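Local atomic coordinates of colicin-D (Escherichia coli, PDB entry 5ZNM), a protein that kills Escherichia coli and closely related bacteria by inhibiting protein synthesis, acting through a C-terminal tRNase domain that follows the central domain in this construct. Residues V214-V219 with P230-H235. Residues are numbered along the deposited sequence; the frame is centred on the assembly and turned at random.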
ATOM      1  N   VAL A 214       1.027  17.193  -2.601  1.00 16.89           N
ATOM      2  CA  VAL A 214       1.669  16.707  -1.384  1.00 19.32           C
ATOM      3  C   VAL A 214       1.454  15.200  -1.304  1.00 19.51           C
ATOM      4  O   VAL A 214       0.296  14.758  -1.254  1.00 20.48           O
ATOM      5  CB  VAL A 214       1.102  17.396  -0.138  1.00 19.35           C
ATOM      6  CG1 VAL A 214       1.854  16.932   1.104  1.00 16.45           C
ATOM      7  CG2 VAL A 214       1.159  18.927  -0.273  1.00 21.92           C
ATOM      8  N   PRO A 215       2.517  14.387  -1.245  1.00 17.15           N
ATOM      9  CA  PRO A 215       2.322  12.946  -1.050  1.00 19.22           C
ATOM     10  C   PRO A 215       1.462  12.693   0.174  1.00 18.62           C
ATOM     11  O   PRO A 215       1.587  13.366   1.196  1.00 18.55           O
ATOM     12  CB  PRO A 215       3.749  12.408  -0.872  1.00 18.10           C
ATOM     13  CG  PRO A 215       4.623  13.442  -1.603  1.00 15.06           C
ATOM     14  CD  PRO A 215       3.949  14.752  -1.301  1.00 13.95           C
ATOM     15  N   GLN A 216       0.542  11.748   0.045  1.00 18.58           N
ATOM     16  CA  GLN A 216      -0.394  11.534   1.129  1.00 20.01           C
ATOM     17  C   GLN A 216      -0.949  10.117   1.076  1.00 24.94           C
ATOM     18  O   GLN A 216      -2.107   9.913   0.672  1.00 26.61           O
ATOM     19  CB  GLN A 216      -1.527  12.551   1.052  1.00 21.80           C
ATOM     20  CG  GLN A 216      -2.179  12.861   2.378  1.00 23.76           C
ATOM     21  CD  GLN A 216      -2.994  14.135   2.285  1.00 28.27           C
ATOM     22  OE1 GLN A 216      -4.121  14.112   1.797  1.00 21.85           O
ATOM     23  NE2 GLN A 216      -2.410  15.262   2.709  1.00 21.78           N
ATOM     24  N   PRO A 217      -0.160   9.117   1.467  1.00 23.78           N
ATOM     25  CA  PRO A 217      -0.684   7.738   1.486  1.00 22.06           C
ATOM     26  C   PRO A 217      -1.832   7.544   2.464  1.00 28.36           C
ATOM     27  O   PRO A 217      -2.640   6.623   2.285  1.00 27.59           O
ATOM     28  CB  PRO A 217       0.550   6.906   1.869  1.00 23.58           C
ATOM     29  CG  PRO A 217       1.427   7.858   2.605  1.00 23.88           C
ATOM     30  CD  PRO A 217       1.236   9.187   1.927  1.00 21.70           C
ATOM     31  N   SER A 218      -1.916   8.376   3.498  1.00 26.87           N
ATOM     32  CA  SER A 218      -3.079   8.473   4.370  1.00 29.18           C
ATOM     33  C   SER A 218      -3.039   9.848   5.024  1.00 25.74           C
ATOM     34  O   SER A 218      -2.053  10.580   4.901  1.00 23.98           O
ATOM     35  CB  SER A 218      -3.107   7.344   5.410  1.00 42.05           C
ATOM     36  OG  SER A 218      -1.812   7.064   5.910  1.00 35.43           O
ATOM     37  N   VAL A 219      -4.114  10.189   5.727  1.00 33.34           N
ATOM     38  CA  VAL A 219      -4.245  11.541   6.298  1.00 33.81           C
ATOM     39  C   VAL A 219      -3.274  11.700   7.462  1.00 27.97           C
ATOM     40  O   VAL A 219      -3.260  10.854   8.371  1.00 26.23           O
ATOM     41  CB  VAL A 219      -5.686  11.795   6.762  1.00 31.45           C
ATOM     42  CG1 VAL A 219      -5.808  13.206   7.332  1.00 29.12           C
ATOM     43  CG2 VAL A 219      -6.667  11.593   5.616  1.00 37.55           C
ATOM     44  N   PRO A 230      -2.938  20.443   2.134  1.00 15.69           N
ATOM     45  CA  PRO A 230      -4.280  19.999   1.734  1.00 19.57           C
ATOM     46  C   PRO A 230      -4.447  18.528   2.056  1.00 17.03           C
ATOM     47  O   PRO A 230      -3.503  17.741   1.977  1.00 16.83           O
ATOM     48  CB  PRO A 230      -4.309  20.241   0.217  1.00 20.24           C
ATOM     49  CG  PRO A 230      -3.138  21.138  -0.069  1.00 22.26           C
ATOM     50  CD  PRO A 230      -2.115  20.790   0.968  1.00 16.88           C
ATOM     51  N   VAL A 231      -5.666  18.156   2.415  1.00 16.60           N
ATOM     52  CA  VAL A 231      -5.973  16.772   2.759  1.00 16.79           C
ATOM     53  C   VAL A 231      -6.992  16.272   1.745  1.00 22.29           C
ATOM     54  O   VAL A 231      -8.115  16.786   1.667  1.00 24.37           O
ATOM     55  CB  VAL A 231      -6.471  16.639   4.201  1.00 21.10           C
ATOM     56  CG1 VAL A 231      -6.983  15.225   4.463  1.00 18.86           C
ATOM     57  CG2 VAL A 231      -5.303  16.930   5.162  1.00 21.71           C
ATOM     58  N   THR A 232      -6.581  15.319   0.928  1.00 20.93           N
ATOM     59  CA  THR A 232      -7.498  14.725  -0.042  1.00 24.17           C
ATOM     60  C   THR A 232      -8.521  13.853   0.679  1.00 21.56           C
ATOM     61  O   THR A 232      -8.141  13.065   1.560  1.00 18.41           O
ATOM     62  CB  THR A 232      -6.713  13.893  -1.052  1.00 21.06           C
ATOM     63  OG1 THR A 232      -5.709  14.712  -1.659  1.00 23.33           O
ATOM     64  CG2 THR A 232      -7.642  13.336  -2.134  1.00 26.06           C
ATOM     65  N   PRO A 233      -9.817  13.984   0.377  1.00 22.02           N
ATOM     66  CA  PRO A 233     -10.807  13.109   1.022  1.00 24.81           C
ATOM     67  C   PRO A 233     -10.498  11.656   0.711  1.00 21.15           C
ATOM     68  O   PRO A 233     -10.188  11.305  -0.425  1.00 24.00           O
ATOM     69  CB  PRO A 233     -12.138  13.557   0.402  1.00 26.35           C
ATOM     70  CG  PRO A 233     -11.885  14.996   0.033  1.00 24.37           C
ATOM     71  CD  PRO A 233     -10.458  15.038  -0.427  1.00 19.67           C
ATOM     72  N   VAL A 234     -10.560  10.820   1.731  1.00 20.22           N
ATOM     73  CA  VAL A 234     -10.147   9.431   1.622  1.00 27.13           C
ATOM     74  C   VAL A 234     -11.379   8.575   1.388  1.00 30.01           C
ATOM     75  O   VAL A 234     -12.461   8.864   1.911  1.00 28.90           O
ATOM     76  CB  VAL A 234      -9.370   8.994   2.876  1.00 33.68           C
ATOM     77  CG1 VAL A 234      -9.069   7.503   2.848  1.00 32.20           C
ATOM     78  CG2 VAL A 234      -8.075   9.789   2.954  1.00 32.75           C
ATOM     79  N   HIS A 235     -11.224   7.545   0.564  1.00 26.33           N
ATOM     80  CA  HIS A 235     -12.338   6.669   0.264  1.00 37.01           C
ATOM     81  C   HIS A 235     -12.852   5.998   1.526  1.00 43.20           C
ATOM     82  O   HIS A 235     -12.088   5.404   2.293  1.00 39.49           O
ATOM     83  CB  HIS A 235     -11.952   5.609  -0.762  1.00 41.29           C
ATOM     84  CG  HIS A 235     -13.059   4.643  -1.049  1.00 40.59           C
ATOM     85  ND1 HIS A 235     -14.257   5.034  -1.608  1.00 42.82           N
ATOM     86  CD2 HIS A 235     -13.172   3.316  -0.807  1.00 39.98           C
ATOM     87  CE1 HIS A 235     -15.052   3.986  -1.720  1.00 44.48           C
ATOM     88  NE2 HIS A 235     -14.416   2.930  -1.245  1.00 42.67           N
TER
HETATM   89  O   HOH W   1      -5.580  12.039   1.893  1.00 26.95           O
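Gln216 reaches across to the backbone of 230-235 and uses both ends of its amide. NE2 donates to Pro230 O at 2.8 Å, with an N-H...O angle of 161°, and OE1 accepts from Thr232 N at 2.9 Å. Each bond lies in the plane of the accepting carbonyl, and Pro230 O is also only 14° out of the Gln216 amide plane. The pair therefore fixes the rotation of the amide, whose flat group faces Val231 CA, OE1 being the nearest of its atoms. Glutamine suits this place because it offers a donor and an acceptor side by side, matching the C=O and N-H that flank Val231, much as a neighbouring strand's backbone would. CG lies anti to the backbone N (chi1 -153°) and the chain runs extended beyond it, carrying the amide across to the other arm of the same connection. A water appears to bridge Gln216 OE1 and Thr232 O, although its 2.5 Å approach to OE1 is unusually short.

Valines and a proline pack around this polar centre. On one flank Val214 CG2 meets Pro230 CD at 4.0 Å, the two side chains crossing at about a right angle. On the other, both methyls of Val219 lie against Val231 CG1, CG1 at 3.7 Å, and CG2 also reaches Val234 CG2 at 3.5 Å. Branched at CB, valine covers two neighbours with its two methyls.

Both segments belong to the long connection between strands 207-212 and 243-244 in the central domain. Threonine suits position 232 because its hydroxyl bonds Asn51 and Asn212, at the ends of adjacent strands 49-51 and 207-212, while its N-H serves Gln216. The Pro230 ring offers an apolar surface to Val214 and helix 32-42. Pro233 and His235 make backbone hydrogen bonds to Val66 of strand 65-71, while Val214 and Val234 also pack against the second subunit.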